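Local coordinates for protein beta-glucuronidase (Dictyoglomus thermophilum, PDB 6XXW) that probably hydrolyses beta-D-glucuronides, as a family 2 glycoside hydrolase with a sugar-binding domain and a TIM-barrel domain, at residues Val74-Ser79 / Ile139-Thr144; Ala358-Ala363 / Val408-Val413; Thr450-Thr455 / Glu487-Glu492. One frame throughout, in Å; residues are numbered along the deposited sequence. Where two conformers were deposited one is given.

Contact 1 (Val74-Ser79 / Ile139-Thr144)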
# COMPACT_ATOMS: atom_id res chain seq x y z
N VAL A 74 -25.19 -9.15 25.09
CA VAL A 74 -24.98 -10.35 24.31
C VAL A 74 -24.84 -11.51 25.29
O VAL A 74 -24.59 -11.31 26.48
CB VAL A 74 -23.77 -10.26 23.36
CG1 VAL A 74 -23.87 -8.97 22.50
CG2 VAL A 74 -22.46 -10.28 24.15
N TYR A 75 -25.03 -12.72 24.79
CA TYR A 75 -25.12 -13.90 25.64
C TYR A 75 -24.27 -15.01 25.05
O TYR A 75 -24.44 -15.37 23.88
CB TYR A 75 -26.58 -14.36 25.79
CG TYR A 75 -27.47 -13.27 26.32
CD1 TYR A 75 -27.98 -12.28 25.48
CD2 TYR A 75 -27.76 -13.20 27.68
CE1 TYR A 75 -28.76 -11.25 25.98
CE2 TYR A 75 -28.56 -12.17 28.18
CZ TYR A 75 -29.05 -11.21 27.32
OH TYR A 75 -29.84 -10.19 27.82
N TYR A 76 -23.35 -15.54 25.85
CA TYR A 76 -22.51 -16.67 25.50
C TYR A 76 -23.02 -17.91 26.23
O TYR A 76 -23.49 -17.81 27.36
CB TYR A 76 -21.07 -16.42 25.90
CG TYR A 76 -20.32 -15.37 25.10
CD1 TYR A 76 -20.52 -14.02 25.33
CD2 TYR A 76 -19.38 -15.75 24.14
CE1 TYR A 76 -19.81 -13.05 24.60
CE2 TYR A 76 -18.67 -14.80 23.41
CZ TYR A 76 -18.88 -13.46 23.65
OH TYR A 76 -18.17 -12.52 22.93
N LYS A 77 -22.92 -19.08 25.58
CA LYS A 77 -23.41 -20.33 26.16
C LYS A 77 -22.49 -21.48 25.80
O LYS A 77 -22.03 -21.58 24.66
CB LYS A 77 -24.83 -20.65 25.66
CG LYS A 77 -25.39 -21.97 26.21
CD LYS A 77 -26.86 -22.13 25.89
CE LYS A 77 -27.16 -23.46 25.24
NZ LYS A 77 -28.55 -23.52 24.70
N LYS A 78 -22.26 -22.38 26.76
CA LYS A 78 -21.41 -23.54 26.53
C LYS A 78 -21.75 -24.64 27.52
O LYS A 78 -22.07 -24.37 28.68
CB LYS A 78 -19.91 -23.19 26.66
CG LYS A 78 -18.98 -24.26 26.12
CD LYS A 78 -17.54 -23.80 26.03
CE LYS A 78 -16.78 -24.62 25.01
NZ LYS A 78 -15.33 -24.68 25.33
N SER A 79 -21.63 -25.88 27.06
CA SER A 79 -21.78 -27.05 27.92
C SER A 79 -20.43 -27.49 28.47
O SER A 79 -19.40 -27.39 27.80
CB SER A 79 -22.39 -28.23 27.14
OG SER A 79 -23.71 -27.96 26.72
N ILE A 139 -22.98 -16.58 29.96
CA ILE A 139 -22.36 -15.33 30.38
C ILE A 139 -23.01 -14.21 29.58
O ILE A 139 -22.98 -14.22 28.35
CB ILE A 139 -20.83 -15.33 30.19
CG1 ILE A 139 -20.21 -16.42 31.07
CG2 ILE A 139 -20.24 -13.94 30.52
CD1 ILE A 139 -18.74 -16.71 30.83
N MET A 140 -23.63 -13.27 30.29
CA MET A 140 -24.15 -12.06 29.67
C MET A 140 -23.08 -10.98 29.76
O MET A 140 -22.44 -10.82 30.80
CB MET A 140 -25.44 -11.61 30.37
CG MET A 140 -26.16 -10.42 29.74
SD MET A 140 -25.35 -8.80 30.02
CE MET A 140 -25.46 -8.64 31.81
N VAL A 141 -22.89 -10.26 28.66
CA VAL A 141 -21.94 -9.15 28.61
C VAL A 141 -22.67 -7.95 28.02
O VAL A 141 -23.34 -8.08 26.99
CB VAL A 141 -20.69 -9.49 27.77
CG1 VAL A 141 -19.73 -8.31 27.76
CG2 VAL A 141 -20.01 -10.78 28.29
N ASP A 142 -22.53 -6.79 28.66
CA ASP A 142 -23.18 -5.56 28.23
C ASP A 142 -22.08 -4.54 27.96
O ASP A 142 -21.25 -4.29 28.84
CB ASP A 142 -24.15 -5.06 29.31
CG ASP A 142 -25.08 -3.94 28.83
OD1 ASP A 142 -24.77 -3.23 27.86
OD2 ASP A 142 -26.14 -3.75 29.46
N ASN A 143 -22.04 -3.99 26.74
CA ASN A 143 -21.01 -3.02 26.38
C ASN A 143 -21.50 -1.58 26.47
O ASN A 143 -20.80 -0.67 26.02
CB ASN A 143 -20.47 -3.31 24.97
CG ASN A 143 -21.52 -3.17 23.90
OD1 ASN A 143 -22.69 -2.99 24.20
ND2 ASN A 143 -21.10 -3.23 22.63
N THR A 144 -22.69 -1.36 27.04
CA THR A 144 -23.24 -0.02 27.18
C THR A 144 -22.43 0.76 28.21
O THR A 144 -22.36 0.37 29.37
CB THR A 144 -24.70 -0.10 27.61
OG1 THR A 144 -25.41 -0.96 26.70
CG2 THR A 144 -25.34 1.28 27.59
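Val74 and Val141 form an antiparallel hydrogen-bonded pair in which each backbone both gives and takes: Val74 N donates to Val141 O over 2.9 Å, and Val141 N returns a bond to Val74 O over 3.0 Å. Two residues along, Tyr76 and Ile139 repeat the exchange. The bond from Tyr76 N to Ile139 O is almost straight, 175° at the hydrogen, whereas the one from Ile139 N to Tyr76 O is more bent, at 157°. Two of the acceptors carry a second, weaker load, since Met140 CA lies 3.3 Å from Val74 O and Tyr75 CA lies 3.5 Å from Ile139 O. Tyr75 and Met140, the non-hydrogen-bonded pair between, spend their backbone groups outward, Tyr75 on Arg42 and Met140 on Glu103, while Met140 O also accepts from Ser102 OG. Both strands are therefore interior members of the antiparallel sheet of the sugar-binding domain.

On the face bearing Tyr75 and Met140, ring atom CE2 of Tyr75 meets Met140 CG at 3.4 Å. Met140 sets CG opposite its own N (chi1 -175°) and then bends, which leads the sulfur away from the strand of Tyr75, whose ring makes a cation-pi contact with Arg42. On the other face Val74, Tyr76, Ile139 and Val141 are buried, with Phe41 edge-to-face on Tyr76. Where the second strand ends, Asp142 OD1 accepts Thr144 N in an Asx turn and Thr144 OG1 at 2.6 Å. The chemistry implies that backbone polarity is paid for on both edges of each strand, leaving the face of Val74 and Tyr76 mainly to apolar and aromatic packing.

Contact 2 (Ala358-Ala363 / Val408-Val413)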
# COMPACT_ATOMS: atom_id res chain seq x y z
N ALA A 358 9.94 -3.58 32.25
CA ALA A 358 9.32 -2.82 33.32
C ALA A 358 7.97 -2.30 32.84
O ALA A 358 7.86 -1.77 31.74
CB ALA A 358 10.22 -1.67 33.76
N VAL A 359 6.95 -2.44 33.68
CA VAL A 359 5.58 -2.13 33.29
C VAL A 359 5.04 -1.02 34.19
O VAL A 359 5.10 -1.12 35.42
CB VAL A 359 4.68 -3.37 33.37
CG1 VAL A 359 3.25 -3.01 33.09
CG2 VAL A 359 5.17 -4.43 32.37
N ILE A 360 4.52 0.04 33.58
CA ILE A 360 3.65 1.00 34.27
C ILE A 360 2.23 0.52 34.02
O ILE A 360 1.75 0.60 32.89
CB ILE A 360 3.86 2.43 33.74
CG1 ILE A 360 5.32 2.87 33.86
CG2 ILE A 360 2.95 3.40 34.49
CD1 ILE A 360 5.67 4.12 33.05
N GLU A 361 1.55 0.03 35.04
CA GLU A 361 0.20 -0.48 34.82
C GLU A 361 -0.83 0.58 35.20
O GLU A 361 -0.73 1.20 36.27
CB GLU A 361 -0.06 -1.78 35.57
CG GLU A 361 -1.42 -2.35 35.21
CD GLU A 361 -1.52 -3.82 35.47
OE1 GLU A 361 -0.97 -4.26 36.50
OE2 GLU A 361 -2.14 -4.53 34.64
N GLU A 362 -1.81 0.77 34.32
CA GLU A 362 -2.69 1.92 34.36
C GLU A 362 -4.14 1.49 34.56
O GLU A 362 -4.61 0.52 33.93
CB GLU A 362 -2.55 2.71 33.05
CG GLU A 362 -3.37 3.96 32.97
CD GLU A 362 -2.88 4.84 31.86
OE1 GLU A 362 -1.82 5.49 32.03
OE2 GLU A 362 -3.56 4.88 30.80
N ALA A 363 -4.84 2.21 35.43
CA ALA A 363 -6.27 2.05 35.62
C ALA A 363 -7.04 2.59 34.42
O ALA A 363 -6.57 3.49 33.72
CB ALA A 363 -6.71 2.77 36.90
N VAL A 408 5.71 -5.05 37.29
CA VAL A 408 4.99 -3.81 37.58
C VAL A 408 5.83 -2.95 38.51
O VAL A 408 6.12 -3.35 39.65
CB VAL A 408 3.61 -4.08 38.20
CG1 VAL A 408 2.90 -2.74 38.51
CG2 VAL A 408 2.74 -4.95 37.31
N ILE A 409 6.20 -1.76 38.05
CA ILE A 409 7.07 -0.89 38.84
C ILE A 409 6.45 0.46 39.12
O ILE A 409 7.11 1.30 39.72
CB ILE A 409 8.46 -0.71 38.17
CG1 ILE A 409 8.33 -0.51 36.67
CG2 ILE A 409 9.34 -1.93 38.50
CD1 ILE A 409 7.69 0.77 36.24
N MET A 410 5.21 0.70 38.71
CA MET A 410 4.54 1.98 38.91
C MET A 410 3.08 1.82 38.55
O MET A 410 2.74 1.08 37.62
CB MET A 410 5.17 3.10 38.05
CG MET A 410 4.54 4.47 38.25
SD MET A 410 5.67 5.87 38.04
CE MET A 410 6.17 5.70 36.31
N TRP A 411 2.22 2.52 39.28
CA TRP A 411 0.79 2.58 38.96
C TRP A 411 0.46 3.93 38.33
O TRP A 411 0.88 4.98 38.84
CB TRP A 411 -0.07 2.40 40.22
CG TRP A 411 0.23 1.16 41.04
CD1 TRP A 411 0.79 1.13 42.29
CD2 TRP A 411 -0.05 -0.20 40.69
NE1 TRP A 411 0.89 -0.17 42.73
CE2 TRP A 411 0.38 -1.01 41.78
CE3 TRP A 411 -0.62 -0.82 39.57
CZ2 TRP A 411 0.28 -2.40 41.76
CZ3 TRP A 411 -0.73 -2.24 39.57
CH2 TRP A 411 -0.28 -3.00 40.66
N SER A 412 -0.34 3.90 37.26
CA SER A 412 -0.87 5.12 36.65
C SER A 412 -2.36 5.20 36.96
O SER A 412 -3.11 4.27 36.67
CB SER A 412 -0.65 5.14 35.14
OG SER A 412 -1.29 6.29 34.58
N VAL A 413 -2.79 6.30 37.58
CA VAL A 413 -4.18 6.37 38.01
C VAL A 413 -5.13 6.86 36.91
O VAL A 413 -6.35 6.64 37.02
CB VAL A 413 -4.36 7.24 39.27
CG1 VAL A 413 -3.57 6.66 40.46
CG2 VAL A 413 -3.99 8.69 39.01
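This is a parallel strand pair in the wall of the TIM barrel, the two ends of a beta-alpha-beta crossover through helix 385-402. Its backbone bonds alternate in direction: Ile409 N gives to Val359 O at 2.9 Å, Glu361 N to Met410 O at 3.0 Å, Ser412 N to Glu361 O, and Ala363 N to Ser412 O. Toward the helices, the extended chain of Glu361 runs beside Trp411, its carboxylate only 8° from the indole plane and OE1 at the ring edge, 3.7 Å from CZ3. Arg401 pairs with the other oxygen of Glu361, and Asp439 takes Trp411 NE1. On the barrel's inner side, Ile360 CD1 lies 3.7 Å from Met410 CE. Farther along, a chi1 of 175° swings OG of Ser412 away from its own amide, and it donates to Glu362 OE1 at 2.7 Å, meeting the carboxylate on the anti side and out of its plane. Arg338 also reaches OE1, and His341 bonds OE2. A valine in place of Glu362 would probably leave Ser412 OG without this acceptor and the Arg338 charge without its mate. Held by a hydroxyl and an arginine on one oxygen and a histidine on the other, this buried carboxylate is likely to be fixed in rotation.

Contact 3 (Thr450-Thr455 / Glu487-Glu492)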
# COMPACT_ATOMS: atom_id res chain seq x y z
N THR A 450 -2.88 17.98 29.92
CA THR A 450 -3.08 19.34 30.42
C THR A 450 -1.76 20.12 30.39
O THR A 450 -0.67 19.54 30.43
CB THR A 450 -3.62 19.27 31.87
OG1 THR A 450 -4.84 18.52 31.90
CG2 THR A 450 -3.91 20.66 32.47
N LYS A 451 -1.88 21.44 30.31
CA LYS A 451 -0.72 22.31 30.44
C LYS A 451 -0.15 22.22 31.85
O LYS A 451 -0.88 22.05 32.83
CB LYS A 451 -1.12 23.75 30.10
CG LYS A 451 -0.15 24.82 30.58
CD LYS A 451 0.77 25.31 29.47
CE LYS A 451 1.88 26.16 30.05
NZ LYS A 451 2.13 25.81 31.48
N ALA A 452 1.18 22.34 31.95
CA ALA A 452 1.86 22.18 33.24
C ALA A 452 1.29 23.10 34.32
O ALA A 452 1.04 22.68 35.45
CB ALA A 452 3.36 22.43 33.07
N SER A 453 1.08 24.37 33.97
CA SER A 453 0.61 25.34 34.95
C SER A 453 -0.87 25.20 35.26
O SER A 453 -1.35 25.85 36.19
CB SER A 453 0.90 26.76 34.46
OG SER A 453 0.18 27.05 33.28
N GLU A 454 -1.60 24.37 34.51
CA GLU A 454 -3.04 24.25 34.74
C GLU A 454 -3.44 23.00 35.50
O GLU A 454 -4.51 23.01 36.12
CB GLU A 454 -3.80 24.28 33.41
CG GLU A 454 -3.40 25.47 32.53
CD GLU A 454 -4.43 25.76 31.45
OE1 GLU A 454 -4.91 24.81 30.80
OE2 GLU A 454 -4.74 26.95 31.24
N THR A 455 -2.65 21.92 35.49
CA THR A 455 -3.10 20.71 36.17
C THR A 455 -3.12 20.93 37.68
O THR A 455 -2.17 21.46 38.26
CB THR A 455 -2.23 19.49 35.82
OG1 THR A 455 -2.57 18.43 36.72
CG2 THR A 455 -0.72 19.79 35.91
N GLU A 487 11.19 21.89 24.70
CA GLU A 487 12.14 22.21 25.77
C GLU A 487 11.54 23.19 26.77
O GLU A 487 11.67 23.00 27.98
CB GLU A 487 13.44 22.77 25.20
CG GLU A 487 14.35 23.33 26.30
CD GLU A 487 15.82 23.35 25.92
OE1 GLU A 487 16.65 23.67 26.80
OE2 GLU A 487 16.15 23.08 24.74
N ARG A 488 10.89 24.24 26.28
CA ARG A 488 10.23 25.19 27.18
C ARG A 488 9.19 24.50 28.05
O ARG A 488 9.09 24.78 29.25
CB ARG A 488 9.57 26.31 26.37
CG ARG A 488 10.55 27.33 25.80
CD ARG A 488 9.97 28.06 24.59
NE ARG A 488 8.93 29.01 24.97
CZ ARG A 488 9.18 30.26 25.37
NH1 ARG A 488 10.44 30.69 25.44
NH2 ARG A 488 8.19 31.06 25.70
N ASP A 489 8.39 23.62 27.46
CA ASP A 489 7.33 22.95 28.21
C ASP A 489 7.91 22.07 29.31
O ASP A 489 7.54 22.19 30.48
CB ASP A 489 6.45 22.13 27.27
CG ASP A 489 5.20 21.60 27.96
OD1 ASP A 489 4.61 22.35 28.76
OD2 ASP A 489 4.80 20.47 27.68
N LEU A 490 8.86 21.19 28.95
CA LEU A 490 9.38 20.24 29.92
C LEU A 490 10.15 20.94 31.04
O LEU A 490 10.12 20.48 32.18
CB LEU A 490 10.27 19.21 29.24
CG LEU A 490 9.50 18.28 28.29
CD1 LEU A 490 10.44 17.31 27.60
CD2 LEU A 490 8.41 17.53 29.05
N ARG A 491 10.85 22.05 30.74
CA ARG A 491 11.49 22.81 31.80
C ARG A 491 10.46 23.41 32.75
O ARG A 491 10.73 23.54 33.96
CB ARG A 491 12.37 23.92 31.22
CG ARG A 491 13.61 23.39 30.49
CD ARG A 491 14.60 24.53 30.19
NE ARG A 491 15.80 24.02 29.53
CZ ARG A 491 16.83 23.46 30.17
NH1 ARG A 491 16.81 23.34 31.49
NH2 ARG A 491 17.88 23.03 29.49
N GLU A 492 9.29 23.78 32.24
CA GLU A 492 8.26 24.30 33.14
C GLU A 492 7.67 23.20 34.02
O GLU A 492 7.35 23.44 35.18
CB GLU A 492 7.16 25.01 32.36
CG GLU A 492 6.28 25.88 33.27
CD GLU A 492 4.99 26.32 32.60
OE1 GLU A 492 4.68 25.80 31.52
OE2 GLU A 492 4.29 27.20 33.17
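The loop that follows barrel strand 444-448 meets the flank of helix 482-497 here, through a salt bridge at its rim and the methyl of Ala452. The chain of Glu492, trans at chi1 (-165°) and extended beyond CG, carries its carboxylate out to three successive loop residues. In the Lys451 conformer described, one of two deposited, NZ forms a salt bridge to Glu492 OE1 at 2.6 Å, coming from the syn side but 29° out of the carboxylate plane; the two chains cross at about a right angle. The ammonium also makes a weak hydrogen bond to Ser453 OG at 2.9 Å. With a second position of the lysine deposited, this bridge need not be permanent. Ala452 CB, directed at the helix, lies 3.9 Å from Glu492 OE1, and Ser453 CB lies 3.7 Å from OE2 of the same glutamate.

In a TIM barrel the loops after the strands rim the C-terminal end of the barrel, the end where the active sites of such enzymes lie, and 450-455 is one of these. It is pulled tight by its own backbone: Lys451 O accepts from Glu454 N and, at 3.2 Å, from Thr455 N. Ala452 also packs on Trp493 and Leu496, and its carbonyl takes the hydroxyl of Tyr497, all on the same helix. Asp489, one helical turn before Glu492, is committed to Arg468, while neighbouring Arg488 bonds to the backbone of Glu161 of the second subunit. Elsewhere on the helix, Arg491 grips Glu487 OE1 side-on through NE, at 2.9 Å, and NH2, the oxygen lying in the guanidinium plane; the other oxygen of Glu487 pairs with Arg540.

Followed from the N terminus, the three contacts come in series, each closing its own loop before the next opens, so none crosses or encloses another. Contact 1 brings together strands 73-81 and 134-142 within the sugar-binding domain, across a connection containing strands but no helix. Much later, contact 2 joins neighbouring barrel strands, the intervening chain supplying helix 385-402. Contact 3 stays in the TIM-barrel domain but moves outward, tying a loop to helix 482-497 across a segment that includes strand 463-467. Contacts 2 and 3 have centres about 22 Å apart, whereas those of contacts 1 and 3 are about 45 Å apart, on opposite sides of the chain's centre.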